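Local coordinates for BILBO1_N domain-containing protein (Trypanosoma brucei equiperdum, PDB 7A1I) that probably serves as a structural component of the trypanosome flagellar pocket collar, where its N-terminal domain binds the collar protein FPC4, at residues A[18-24]-A[100-106]. Coordinates in Å, arbitrary orientation, origin at the centre of the assembly. Residue numbers count along the deposited sequence, not the author numbering.
Sequences KVNLRFL and IPEPYEG. With EDO (1,2-ethanediol), chain G.
N20 lays its amide and CB over the extended P101–P103 backbone: ND2 donates to P101 O (2.9 Å), reaches within 3.6 Å of I100 CG2, and OD1 is taken by Q85. Here 104-105, reached through the extended 100-103 lead-in, adds a short parallel edge strand beside 18-24 in the mixed sheet of the ubiquitin-like BILBO1 N-terminal domain, whose strand 6-14 flanks 18-24 on its other side. All of 18-24 is extended (phi −89 to −124°, psi 126 to 142°), and CA pairing runs K18–I100 at 5.6 Å, N20–P103 at 4.4 Å and R22–E105 at 5.1 Å. Three backbone bonds fix the parallel register: Y104 N to N20 O (2.9 Å), R22 N to Y104 O (2.8 Å) and G106 N to R22 O (2.8 Å). Water 1 accepts from N20 N (3.1 Å) and donates to E102 O (2.8 Å). Y104 (chi1 m) shares a sheet face with L21, its CB 4.1 Å from L21 CD2; behind L21, A42 and F43 of helix 32-50 cover that face. G106, its phi/psi of −83/−24° ending the extended run, passes close under F23: an ideal CB would lie 2.6 Å from F23 CE2, a clash. At the other end, K18 turns its NZ to I96, D95 and D13, while backbone hydrogen bonds link I100 to the FPC4 chain, placing this end at the peptide interface. On the N20 face, R22 (chi1 t, chi2 m) meets E105 (chi1 m) in a salt bridge, NH2 to OE2 at 2.8 Å, and water 2 donates to R22 O (3.1 Å) and E105 OE1 (3.0 Å).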
ATOM      1  N   LYS A  18       5.508  -9.560  -2.491  1.00 41.80           N
ATOM      2  CA  LYS A  18       4.638  -8.384  -2.426  1.00 42.18           C
ATOM      3  C   LYS A  18       3.292  -8.755  -1.809  1.00 38.31           C
ATOM      4  O   LYS A  18       2.709  -9.787  -2.157  1.00 40.08           O
ATOM      5  CB  LYS A  18       4.439  -7.750  -3.804  1.00 40.30           C
ATOM      6  CG  LYS A  18       5.740  -7.520  -4.561  1.00 43.60           C
ATOM      7  CD  LYS A  18       6.708  -6.641  -3.784  1.00 40.81           C
ATOM      8  CE  LYS A  18       8.081  -6.633  -4.459  1.00 46.34           C
ATOM      9  NZ  LYS A  18       9.065  -5.734  -3.783  1.00 48.77           N
ATOM     10  N   VAL A  19       2.827  -7.939  -0.861  1.00 37.71           N
ATOM     11  CA  VAL A  19       1.539  -8.134  -0.196  1.00 38.59           C
ATOM     12  C   VAL A  19       0.658  -6.930  -0.517  1.00 34.30           C
ATOM     13  O   VAL A  19       1.100  -5.782  -0.379  1.00 36.64           O
ATOM     14  CB  VAL A  19       1.679  -8.276   1.329  1.00 40.11           C
ATOM     15  CG1 VAL A  19       0.296  -8.437   1.976  1.00 42.15           C
ATOM     16  CG2 VAL A  19       2.553  -9.441   1.674  1.00 54.52           C
ATOM     17  N   ASN A  20      -0.580  -7.194  -0.933  1.00 37.91           N
ATOM     18  CA  ASN A  20      -1.513  -6.174  -1.392  1.00 34.66           C
ATOM     19  C   ASN A  20      -2.790  -6.261  -0.560  1.00 36.13           C
ATOM     20  O   ASN A  20      -3.323  -7.355  -0.366  1.00 36.39           O
ATOM     21  CB  ASN A  20      -1.813  -6.384  -2.884  1.00 36.33           C
ATOM     22  CG  ASN A  20      -2.388  -5.152  -3.550  1.00 34.85           C
ATOM     23  OD1 ASN A  20      -2.318  -4.063  -3.017  1.00 35.02           O
ATOM     24  ND2 ASN A  20      -2.959  -5.332  -4.732  1.00 36.71           N
ATOM     25  N   LEU A  21      -3.254  -5.108  -0.054  1.00 37.77           N
ATOM     26  CA  LEU A  21      -4.466  -4.966   0.752  1.00 36.64           C
ATOM     27  C   LEU A  21      -5.439  -3.978   0.111  1.00 37.76           C
ATOM     28  O   LEU A  21      -5.031  -2.938  -0.414  1.00 35.34           O
ATOM     29  CB  LEU A  21      -4.146  -4.446   2.162  1.00 35.44           C
ATOM     30  CG  LEU A  21      -3.121  -5.225   2.979  1.00 35.93           C
ATOM     31  CD1 LEU A  21      -2.893  -4.551   4.326  1.00 35.71           C
ATOM     32  CD2 LEU A  21      -3.581  -6.658   3.162  1.00 39.37           C
ATOM     33  N   ARG A  22      -6.733  -4.271   0.196  1.00 39.38           N
ATOM     34  CA  ARG A  22      -7.766  -3.376  -0.316  1.00 39.44           C
ATOM     35  C   ARG A  22      -8.499  -2.730   0.848  1.00 39.75           C
ATOM     36  O   ARG A  22      -8.912  -3.426   1.784  1.00 40.50           O
ATOM     37  CB  ARG A  22      -8.753  -4.130  -1.212  1.00 44.76           C
ATOM     38  CG  ARG A  22      -9.540  -3.230  -2.148  1.00 47.03           C
ATOM     39  CD  ARG A  22     -10.816  -2.717  -1.525  1.00 58.49           C
ATOM     40  NE  ARG A  22     -11.723  -3.805  -1.183  1.00 71.09           N
ATOM     41  CZ  ARG A  22     -12.639  -4.285  -2.016  1.00 78.57           C
ATOM     42  NH1 ARG A  22     -12.762  -3.768  -3.232  1.00 73.09           N
ATOM     43  NH2 ARG A  22     -13.433  -5.274  -1.630  1.00 67.05           N
ATOM     44  N   PHE A  23      -8.696  -1.410   0.765  1.00 44.90           N
ATOM     45  CA  PHE A  23      -9.476  -0.646   1.728  1.00 46.38           C
ATOM     46  C   PHE A  23     -10.643   0.024   1.015  1.00 46.69           C
ATOM     47  O   PHE A  23     -10.480   0.574  -0.080  1.00 46.67           O
ATOM     48  CB  PHE A  23      -8.617   0.420   2.425  1.00 44.34           C
ATOM     49  CG  PHE A  23      -7.527  -0.156   3.277  1.00 41.09           C
ATOM     50  CD1 PHE A  23      -6.216  -0.194   2.819  1.00 42.23           C
ATOM     51  CD2 PHE A  23      -7.813  -0.666   4.536  1.00 43.82           C
ATOM     52  CE1 PHE A  23      -5.209  -0.744   3.604  1.00 39.29           C
ATOM     53  CE2 PHE A  23      -6.816  -1.226   5.324  1.00 44.36           C
ATOM     54  CZ  PHE A  23      -5.516  -1.264   4.867  1.00 40.96           C
ATOM     55  N   LEU A  24     -11.820  -0.047   1.631  1.00 49.70           N
ATOM     56  CA  LEU A  24     -13.046   0.539   1.101  1.00 53.39           C
ATOM     57  C   LEU A  24     -13.427   1.750   1.942  1.00 50.78           C
ATOM     58  O   LEU A  24     -13.557   1.642   3.164  1.00 50.39           O
ATOM     59  CB  LEU A  24     -14.189  -0.479   1.104  1.00 54.27           C
ATOM     60  CG  LEU A  24     -14.092  -1.583   0.059  1.00 69.69           C
ATOM     61  CD1 LEU A  24     -14.591  -2.897   0.642  1.00 96.66           C
ATOM     62  CD2 LEU A  24     -14.881  -1.205  -1.182  1.00 65.97           C
ATOM     63  N   ILE A 100       2.710  -7.364  -8.244  1.00 41.15           N
ATOM     64  CA  ILE A 100       1.818  -7.067  -7.133  1.00 38.49           C
ATOM     65  C   ILE A 100       0.595  -7.968  -7.266  1.00 39.45           C
ATOM     66  O   ILE A 100      -0.058  -7.952  -8.319  1.00 43.50           O
ATOM     67  CB  ILE A 100       1.421  -5.588  -7.100  1.00 37.36           C
ATOM     68  CG1 ILE A 100       2.667  -4.722  -6.857  1.00 39.57           C
ATOM     69  CG2 ILE A 100       0.426  -5.369  -6.003  1.00 38.35           C
ATOM     70  CD1 ILE A 100       2.422  -3.216  -7.062  1.00 41.81           C
ATOM     71  N   PRO A 101       0.263  -8.758  -6.258  1.00 38.67           N
ATOM     72  CA  PRO A 101      -0.839  -9.714  -6.393  1.00 44.30           C
ATOM     73  C   PRO A 101      -2.204  -9.072  -6.175  1.00 45.82           C
ATOM     74  O   PRO A 101      -2.336  -7.903  -5.815  1.00 44.22           O
ATOM     75  CB  PRO A 101      -0.548 -10.734  -5.296  1.00 43.14           C
ATOM     76  CG  PRO A 101       0.203  -9.983  -4.277  1.00 42.17           C
ATOM     77  CD  PRO A 101       0.994  -8.926  -4.991  1.00 40.26           C
ATOM     78  N   GLU A 102      -3.232  -9.887  -6.407  1.00 46.59           N
ATOM     79  CA  GLU A 102      -4.583  -9.526  -6.016  1.00 49.50           C
ATOM     80  C   GLU A 102      -4.589  -9.193  -4.526  1.00 42.66           C
ATOM     81  O   GLU A 102      -3.826  -9.775  -3.747  1.00 42.44           O
ATOM     82  CB  GLU A 102      -5.541 -10.691  -6.257  1.00 58.12           C
ATOM     83  CG  GLU A 102      -5.490 -11.327  -7.630  1.00 64.76           C
ATOM     84  CD  GLU A 102      -6.103 -10.480  -8.715  1.00 74.64           C
ATOM     85  OE1 GLU A 102      -5.770 -10.714  -9.899  1.00 72.60           O
ATOM     86  OE2 GLU A 102      -6.931  -9.603  -8.391  1.00 74.10           O
ATOM     87  N   PRO A 103      -5.424  -8.259  -4.100  1.00 39.15           N
ATOM     88  CA  PRO A 103      -5.406  -7.848  -2.696  1.00 39.87           C
ATOM     89  C   PRO A 103      -6.229  -8.771  -1.804  1.00 42.90           C
ATOM     90  O   PRO A 103      -7.266  -9.305  -2.201  1.00 45.32           O
ATOM     91  CB  PRO A 103      -6.034  -6.452  -2.741  1.00 38.78           C
ATOM     92  CG  PRO A 103      -7.001  -6.534  -3.907  1.00 45.19           C
ATOM     93  CD  PRO A 103      -6.298  -7.398  -4.923  1.00 43.74           C
ATOM     94  N   TYR A 104      -5.763  -8.919  -0.567  1.00 42.20           N
ATOM     95  CA  TYR A 104      -6.646  -9.336   0.512  1.00 42.22           C
ATOM     96  C   TYR A 104      -7.495  -8.144   0.952  1.00 44.97           C
ATOM     97  O   TYR A 104      -7.181  -6.989   0.660  1.00 44.67           O
ATOM     98  CB  TYR A 104      -5.854  -9.808   1.724  1.00 43.43           C
ATOM     99  CG  TYR A 104      -4.872 -10.931   1.497  1.00 46.95           C
ATOM    100  CD1 TYR A 104      -5.292 -12.177   1.039  1.00 53.68           C
ATOM    101  CD2 TYR A 104      -3.518 -10.740   1.733  1.00 48.03           C
ATOM    102  CE1 TYR A 104      -4.392 -13.206   0.845  1.00 53.19           C
ATOM    103  CE2 TYR A 104      -2.613 -11.759   1.537  1.00 46.48           C
ATOM    104  CZ  TYR A 104      -3.057 -12.992   1.097  1.00 50.24           C
ATOM    105  OH  TYR A 104      -2.155 -14.011   0.890  1.00 52.43           O
ATOM    106  N   GLU A 105      -8.549  -8.427   1.714  1.00 42.99           N
ATOM    107  CA  GLU A 105      -9.277  -7.372   2.399  1.00 45.84           C
ATOM    108  C   GLU A 105      -8.440  -6.827   3.553  1.00 42.52           C
ATOM    109  O   GLU A 105      -7.973  -7.583   4.404  1.00 42.98           O
ATOM    110  CB  GLU A 105     -10.610  -7.907   2.915  1.00 47.95           C
ATOM    111  CG  GLU A 105     -11.553  -8.348   1.811  1.00 55.58           C
ATOM    112  CD  GLU A 105     -12.037  -7.209   0.938  1.00 67.90           C
ATOM    113  OE1 GLU A 105     -11.983  -6.034   1.376  1.00 67.37           O
ATOM    114  OE2 GLU A 105     -12.446  -7.492  -0.211  1.00 77.96           O
ATOM    115  N   GLY A 106      -8.268  -5.499   3.601  1.00 44.86           N
ATOM    116  CA  GLY A 106      -7.428  -4.919   4.639  1.00 45.46           C
ATOM    117  C   GLY A 106      -8.123  -4.698   5.969  1.00 46.48           C
ATOM    118  O   GLY A 106      -7.453  -4.671   7.006  1.00 44.16           O
TER
HETATM  119  C1  EDO G 203      -6.064 -12.454  -2.767  1.00 58.92           C
HETATM  120  O1  EDO G 203      -7.185 -13.030  -2.087  1.00 58.92           O
HETATM  121  C2  EDO G 203      -4.948 -13.484  -2.846  1.00 58.92           C
HETATM  122  O2  EDO G 203      -3.760 -12.864  -3.357  1.00 58.92           O
HETATM  123  O   HOH W   1      -2.102  -9.814  -1.519  1.00 33.67           O
HETATM  124  O   HOH W   2     -11.381  -4.007   3.478  1.00 48.12           O